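Local coordinates for protein phytoene synthase (Enterococcus hirae, PDB 5IYS) that probably joins two farnesyl diphosphate molecules head to head into dehydrosqualene in a magnesium-dependent reaction, at residues A[166-171]-A[247-252]; A[170-175]-A[265-270]. One frame throughout, in Å; residues are numbered along the deposited sequence.

Contact 1. Residues A[166-171]-A[247-252]; sequences QLTNIL and FIYREQ. With MG (magnesium ion), chain D; FPS (S-[(2E,6E)-3,7,11-trimethyldodeca-2,6,10-trienyl] trihydrogen thiodiphosphate), chain G; FPS (S-[(2E,6E)-3,7,11-trimethyldodeca-2,6,10-trienyl] trihydrogen thiodiphosphate), chain H.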
# COMPACT_ATOMS: atom_id res chain seq x y z
N GLN A 166 3.58 -4.02 -1.76
CA GLN A 166 2.89 -4.36 -3.01
C GLN A 166 3.31 -5.78 -3.42
O GLN A 166 2.46 -6.53 -3.88
CB GLN A 166 3.26 -3.36 -4.11
CG GLN A 166 2.62 -3.63 -5.46
CD GLN A 166 1.11 -3.75 -5.37
OE1 GLN A 166 0.54 -4.77 -5.75
NE2 GLN A 166 0.48 -2.77 -4.73
N LEU A 167 4.59 -6.12 -3.30
CA LEU A 167 5.05 -7.50 -3.57
C LEU A 167 4.34 -8.52 -2.68
O LEU A 167 4.01 -9.62 -3.10
CB LEU A 167 6.56 -7.63 -3.32
CG LEU A 167 7.48 -7.01 -4.37
CD1 LEU A 167 8.93 -7.30 -4.06
CD2 LEU A 167 7.10 -7.52 -5.76
N THR A 168 4.19 -8.17 -1.40
CA THR A 168 3.44 -9.02 -0.47
C THR A 168 2.00 -9.20 -0.94
O THR A 168 1.46 -10.32 -0.94
CB THR A 168 3.44 -8.37 0.94
OG1 THR A 168 4.81 -8.17 1.37
CG2 THR A 168 2.69 -9.24 1.94
N ASN A 169 1.36 -8.11 -1.36
CA ASN A 169 -0.01 -8.19 -1.88
C ASN A 169 -0.12 -9.12 -3.10
O ASN A 169 -1.05 -9.95 -3.21
CB ASN A 169 -0.52 -6.78 -2.18
CG ASN A 169 -1.97 -6.76 -2.63
OD1 ASN A 169 -2.26 -7.12 -3.76
ND2 ASN A 169 -2.88 -6.32 -1.75
N ILE A 170 0.88 -9.03 -3.97
CA ILE A 170 0.97 -9.86 -5.16
C ILE A 170 1.08 -11.35 -4.79
O ILE A 170 0.34 -12.22 -5.32
CB ILE A 170 2.20 -9.42 -6.01
CG1 ILE A 170 1.89 -8.12 -6.79
CG2 ILE A 170 2.57 -10.48 -7.01
CD1 ILE A 170 3.13 -7.42 -7.40
N LEU A 171 1.95 -11.63 -3.84
CA LEU A 171 2.26 -13.00 -3.41
C LEU A 171 1.09 -13.59 -2.64
O LEU A 171 0.86 -14.81 -2.65
CB LEU A 171 3.52 -12.99 -2.54
CG LEU A 171 4.82 -12.79 -3.34
CD1 LEU A 171 5.94 -12.43 -2.42
CD2 LEU A 171 5.19 -14.09 -4.14
N PHE A 247 4.99 -4.43 9.92
CA PHE A 247 5.06 -5.78 10.48
C PHE A 247 3.76 -6.54 10.24
O PHE A 247 3.76 -7.72 9.84
CB PHE A 247 5.30 -5.73 11.99
CG PHE A 247 6.76 -5.64 12.39
CD1 PHE A 247 7.55 -4.58 11.99
CD2 PHE A 247 7.25 -6.49 13.38
CE1 PHE A 247 8.88 -4.44 12.45
CE2 PHE A 247 8.54 -6.35 13.87
CZ PHE A 247 9.37 -5.33 13.39
N ILE A 248 2.63 -5.85 10.40
CA ILE A 248 1.35 -6.51 10.11
C ILE A 248 1.27 -6.93 8.64
O ILE A 248 0.81 -8.04 8.35
CB ILE A 248 0.15 -5.66 10.58
CG1 ILE A 248 0.15 -5.67 12.11
CG2 ILE A 248 -1.20 -6.17 10.05
CD1 ILE A 248 -0.54 -4.46 12.74
N TYR A 249 1.63 -6.04 7.71
CA TYR A 249 1.51 -6.41 6.31
C TYR A 249 2.48 -7.56 5.96
O TYR A 249 2.07 -8.51 5.29
CB TYR A 249 1.69 -5.20 5.39
CG TYR A 249 0.79 -5.29 4.19
CD1 TYR A 249 -0.58 -5.08 4.32
CD2 TYR A 249 1.29 -5.72 2.97
CE1 TYR A 249 -1.41 -5.16 3.23
CE2 TYR A 249 0.46 -5.81 1.85
CZ TYR A 249 -0.88 -5.55 2.00
OH TYR A 249 -1.72 -5.67 0.93
N ARG A 250 3.70 -7.51 6.49
CA ARG A 250 4.74 -8.49 6.18
C ARG A 250 4.35 -9.89 6.65
O ARG A 250 4.77 -10.90 6.08
CB ARG A 250 6.06 -8.13 6.87
CG ARG A 250 7.16 -9.15 6.62
CD ARG A 250 8.51 -8.63 7.15
NE ARG A 250 8.42 -8.49 8.60
CZ ARG A 250 9.42 -8.06 9.36
NH1 ARG A 250 10.57 -7.71 8.80
NH2 ARG A 250 9.24 -7.91 10.68
N GLU A 251 3.69 -9.93 7.80
CA GLU A 251 3.17 -11.17 8.37
C GLU A 251 2.35 -12.02 7.42
O GLU A 251 2.36 -13.26 7.51
CB GLU A 251 2.37 -10.85 9.65
CG GLU A 251 1.73 -12.09 10.29
CD GLU A 251 2.72 -12.98 11.02
OE1 GLU A 251 3.90 -12.59 11.18
OE2 GLU A 251 2.32 -14.11 11.40
N GLN A 252 1.71 -11.40 6.44
CA GLN A 252 0.97 -12.20 5.46
C GLN A 252 1.82 -13.16 4.64
O GLN A 252 1.29 -14.15 4.12
CB GLN A 252 0.13 -11.32 4.53
CG GLN A 252 -0.77 -10.38 5.33
CD GLN A 252 -1.48 -9.40 4.44
OE1 GLN A 252 -2.65 -9.59 4.10
NE2 GLN A 252 -0.73 -8.44 3.92
MG MG D . -3.37 -7.21 -5.58
C1 FPS G . -2.78 -2.51 0.59
S1 FPS G . -4.19 -1.46 0.66
C2 FPS G . -1.64 -1.51 0.47
C3 FPS G . -0.52 -1.72 -0.25
C4 FPS G . -0.31 -3.00 -0.99
C5 FPS G . 0.57 -0.67 -0.31
C6 FPS G . 0.29 0.61 0.48
C7 FPS G . 1.59 1.37 0.65
C8 FPS G . 1.88 2.05 1.77
C10 FPS G . 3.16 2.87 1.77
C9 FPS G . 0.97 2.09 2.98
C11 FPS G . 4.02 2.45 2.96
C12 FPS G . 5.22 3.37 3.11
C13 FPS G . 5.27 4.46 3.91
C14 FPS G . 6.53 5.27 4.00
C15 FPS G . 4.09 4.88 4.76
PA FPS G . -5.82 -2.44 1.47
O1A FPS G . -6.74 -1.50 2.11
O2A FPS G . -6.56 -2.96 0.12
O3A FPS G . -5.49 -3.75 2.32
PB FPS G . -5.36 -5.13 1.48
O1B FPS G . -6.67 -5.88 1.48
O2B FPS G . -4.21 -5.83 2.15
O3B FPS G . -5.00 -4.93 0.02
C1 FPS H . -4.13 -2.42 -2.92
S1 FPS H . -3.21 -3.52 -3.96
C2 FPS H . -4.30 -1.10 -3.62
C3 FPS H . -3.32 -0.21 -3.85
C4 FPS H . -1.87 -0.47 -3.51
C5 FPS H . -3.69 1.09 -4.52
C6 FPS H . -4.41 2.03 -3.56
C7 FPS H . -3.69 2.12 -2.23
C8 FPS H . -4.34 2.02 -1.07
C10 FPS H . -3.52 2.06 0.20
C9 FPS H . -5.83 1.77 -1.03
C11 FPS H . -3.37 3.45 0.77
C12 FPS H . -2.91 3.18 2.20
C13 FPS H . -2.60 4.15 3.08
C14 FPS H . -2.69 5.61 2.78
C15 FPS H . -2.13 3.73 4.44
PA FPS H . -4.77 -4.46 -4.89
O1A FPS H . -5.56 -3.47 -5.64
O2A FPS H . -4.16 -5.55 -5.91
O3A FPS H . -5.51 -5.37 -3.77
PB FPS H . -6.96 -5.17 -3.14
O1B FPS H . -7.74 -6.38 -3.57
O2B FPS H . -7.67 -3.92 -3.61
O3B FPS H . -6.76 -5.10 -1.64
O HOH W 1 -2.14 -6.56 -6.98
O HOH W 2 -2.47 -8.75 -5.88
O HOH W 3 -4.40 -7.81 -4.41
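The phenol ring of Y249 and the amide of N169 lie nearly coplanar, their planes 7° apart. One face of the ring carries NE2 of Q252, 3.2 Å above the Y249 plane and over its centre; the ring of F30 meets that of Y249, nearly parallel to it. At the ring edge, near its plane, sit the backbone N of N169 and O2B of the chain G thiodiphosphate (FPS). T168 approaches obliquely, its CG2 3.9 Å from CD2 of Y249.

N169 ND2 donates to Y249 OH at 3.0 Å, almost straight at 169° and within the amide plane. The hydroxyl in turn donates to O2B of chain G FPS, 2.8 Å from Y249 OH, and is thus fixed between amide and diphosphate. With CG anti to the backbone N (chi1 -175°), N169 leaves its helix toward the ligands and turns OD1 onto a magnesium ion at 2.1 Å. The same magnesium takes O2A of chain H FPS at 1.9 Å. Q252 is held over the ring by NE2 bonding a lone pair of Y249 O at 3.1 Å, while its OE1 accepts from R172. The T168 hydroxyl is engaged by A164 O and Y224, leaving its methyl against the Y249 carbonyl oxygen and ring.

The axes of segments 166-171 and 247-252 approach to 9.2 Å, and the two form part of the wall of the buried pocket where both FPS molecules bind. Helix-borne side chains gripping diphosphate through magnesium are characteristic of the all-helical isoprenoid synthase fold; N169 fills such a place here, in the second magnesium site.

Contact 2. Residues A[170-175]-A[265-270]; sequences ILRDVG and DNKNKV. With FPS (S-[(2E,6E)-3,7,11-trimethyldodeca-2,6,10-trienyl] trihydrogen thiodiphosphate), chain G.
K267 CG lies over one face of the R172 guanidinium, 3.6 Å from NE of R172 and offset toward the rim, the two side chains crossing at about a right angle. At the edge of that group, R172 NH1 donates to O2B of chain G FPS at 2.7 Å (159°). D173 meets another part of the edge and is gripped side-on: R172 NE reaches D173 OD1 at 2.9 Å, from above the carboxylate plane, and R172 NH2 reaches the syn lone pair of D173 OD2 at 3.0 Å. The two bonds hold both groups in place. K267 NZ adds a weak salt bridge to D173 OD2 at 3.5 Å; its stronger partner is O1B of an FPS, so two cations and one carboxylate line a diphosphate-binding region. D173 belongs to the second magnesium site of this protein, although it does not bind the ion in this model.

In the next shell, the bend of the arginine at chi3 (71°) turns its head toward the ligand. CB of N266 packs at 3.5 Å against CG of R172, and N266 N donates to a water at 2.9 Å that lies beside D173.

D173 marks the break between helices 155-172 and 174-179, facing the loop that joins helix 236-258 to helix 272-287; helix 236-258 also touches R172 through Y249 and N266 through V256.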
# COMPACT_ATOMS: atom_id res chain seq x y z
N ILE A 170 0.88 -9.03 -3.97
CA ILE A 170 0.97 -9.86 -5.16
C ILE A 170 1.08 -11.35 -4.79
O ILE A 170 0.34 -12.22 -5.32
CB ILE A 170 2.20 -9.42 -6.01
CG1 ILE A 170 1.89 -8.12 -6.79
CG2 ILE A 170 2.57 -10.48 -7.01
CD1 ILE A 170 3.13 -7.42 -7.40
N LEU A 171 1.95 -11.63 -3.84
CA LEU A 171 2.26 -13.00 -3.41
C LEU A 171 1.09 -13.59 -2.64
O LEU A 171 0.86 -14.81 -2.65
CB LEU A 171 3.52 -12.99 -2.54
CG LEU A 171 4.82 -12.79 -3.34
CD1 LEU A 171 5.94 -12.43 -2.42
CD2 LEU A 171 5.19 -14.09 -4.14
N ARG A 172 0.33 -12.73 -2.00
CA ARG A 172 -0.83 -13.18 -1.24
C ARG A 172 -1.95 -13.61 -2.20
O ARG A 172 -2.74 -14.50 -1.87
CB ARG A 172 -1.29 -12.07 -0.29
CG ARG A 172 -2.47 -12.41 0.62
CD ARG A 172 -2.97 -11.13 1.31
NE ARG A 172 -3.65 -10.29 0.32
CZ ARG A 172 -4.12 -9.07 0.55
NH1 ARG A 172 -3.86 -8.48 1.71
NH2 ARG A 172 -4.83 -8.44 -0.38
N ASP A 173 -2.03 -13.00 -3.37
CA ASP A 173 -3.28 -13.03 -4.13
C ASP A 173 -3.09 -13.68 -5.51
O ASP A 173 -3.89 -13.45 -6.42
CB ASP A 173 -3.84 -11.61 -4.35
CG ASP A 173 -4.32 -10.93 -3.06
OD1 ASP A 173 -4.55 -11.62 -2.05
OD2 ASP A 173 -4.47 -9.69 -3.08
N VAL A 174 -2.08 -14.52 -5.66
CA VAL A 174 -1.79 -15.06 -6.99
C VAL A 174 -3.02 -15.70 -7.65
O VAL A 174 -3.32 -15.45 -8.82
CB VAL A 174 -0.62 -16.04 -6.96
CG1 VAL A 174 -0.48 -16.73 -8.30
CG2 VAL A 174 0.68 -15.33 -6.56
N GLY A 175 -3.75 -16.52 -6.90
CA GLY A 175 -4.86 -17.27 -7.49
C GLY A 175 -6.05 -16.42 -7.90
O GLY A 175 -6.57 -16.57 -9.02
N ASP A 265 -7.56 -17.60 -1.00
CA ASP A 265 -8.12 -17.46 0.33
C ASP A 265 -7.03 -17.11 1.35
O ASP A 265 -6.95 -17.73 2.41
CB ASP A 265 -8.85 -18.74 0.73
CG ASP A 265 -9.52 -18.62 2.09
OD1 ASP A 265 -10.17 -17.59 2.32
OD2 ASP A 265 -9.35 -19.53 2.93
N ASN A 266 -6.23 -16.09 1.04
CA ASN A 266 -5.08 -15.72 1.87
C ASN A 266 -5.30 -14.39 2.58
O ASN A 266 -4.46 -13.95 3.37
CB ASN A 266 -3.81 -15.65 1.02
CG ASN A 266 -3.34 -17.01 0.53
OD1 ASN A 266 -2.79 -17.15 -0.56
ND2 ASN A 266 -3.50 -18.02 1.37
N LYS A 267 -6.44 -13.76 2.31
CA LYS A 267 -6.74 -12.46 2.88
C LYS A 267 -7.38 -12.62 4.25
O LYS A 267 -8.06 -13.62 4.52
CB LYS A 267 -7.70 -11.68 1.98
CG LYS A 267 -7.11 -11.18 0.68
CD LYS A 267 -8.16 -10.42 -0.13
CE LYS A 267 -7.88 -10.54 -1.63
NZ LYS A 267 -7.84 -9.22 -2.37
N ASN A 268 -7.22 -11.59 5.08
CA ASN A 268 -7.92 -11.53 6.35
C ASN A 268 -7.58 -12.77 7.16
O ASN A 268 -8.43 -13.31 7.87
CB ASN A 268 -9.44 -11.46 6.12
CG ASN A 268 -9.86 -10.21 5.36
OD1 ASN A 268 -9.46 -9.09 5.70
ND2 ASN A 268 -10.68 -10.40 4.34
N LYS A 269 -6.34 -13.24 7.04
CA LYS A 269 -5.90 -14.43 7.78
C LYS A 269 -5.01 -14.12 8.97
O LYS A 269 -4.69 -15.01 9.75
CB LYS A 269 -5.22 -15.45 6.87
CG LYS A 269 -6.16 -16.19 5.94
CD LYS A 269 -7.13 -17.05 6.74
CE LYS A 269 -8.07 -17.83 5.83
NZ LYS A 269 -7.46 -19.12 5.41
N VAL A 270 -4.58 -12.86 9.08
CA VAL A 270 -3.88 -12.41 10.28
C VAL A 270 -4.87 -12.04 11.40
O VAL A 270 -5.61 -11.07 11.31
CB VAL A 270 -2.95 -11.23 9.97
CG1 VAL A 270 -2.16 -10.80 11.22
CG2 VAL A 270 -1.99 -11.63 8.84
C1 FPS G . -2.78 -2.51 0.59
S1 FPS G . -4.19 -1.46 0.66
C2 FPS G . -1.64 -1.51 0.47
C3 FPS G . -0.52 -1.72 -0.25
C4 FPS G . -0.31 -3.00 -0.99
C5 FPS G . 0.57 -0.67 -0.31
C6 FPS G . 0.29 0.61 0.48
C7 FPS G . 1.59 1.37 0.65
C8 FPS G . 1.88 2.05 1.77
C10 FPS G . 3.16 2.87 1.77
C9 FPS G . 0.97 2.09 2.98
C11 FPS G . 4.02 2.45 2.96
C12 FPS G . 5.22 3.37 3.11
C13 FPS G . 5.27 4.46 3.91
C14 FPS G . 6.53 5.27 4.00
C15 FPS G . 4.09 4.88 4.76
PA FPS G . -5.82 -2.44 1.47
O1A FPS G . -6.74 -1.50 2.11
O2A FPS G . -6.56 -2.96 0.12
O3A FPS G . -5.49 -3.75 2.32
PB FPS G . -5.36 -5.13 1.48
O1B FPS G . -6.67 -5.88 1.48
O2B FPS G . -4.21 -5.83 2.15
O3B FPS G . -5.00 -4.93 0.02
O HOH W 4 -5.94 -14.46 -1.33

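Overall arrangement
Both contacts start from helix 155-172 and share I170 and L171, with centres 9 Å apart. Contact 1 lies deeper, its centre about 9 Å from the centre of the chain, and packs that helix against helix 236-258; contact 2, whose centre is about 14 Å from the same point, joins the helix end to a loop with several exposed residues, although most of its touching side chains are buried. Chemistry follows place: neutral amide, phenol and methyl groups with a metal ligand in contact 1, a salt-bridge network in contact 2. Chain G FPS ties them together, since Y249 and R172 both donate to the same oxygen, and a probable hydrogen bond joins the contacts directly.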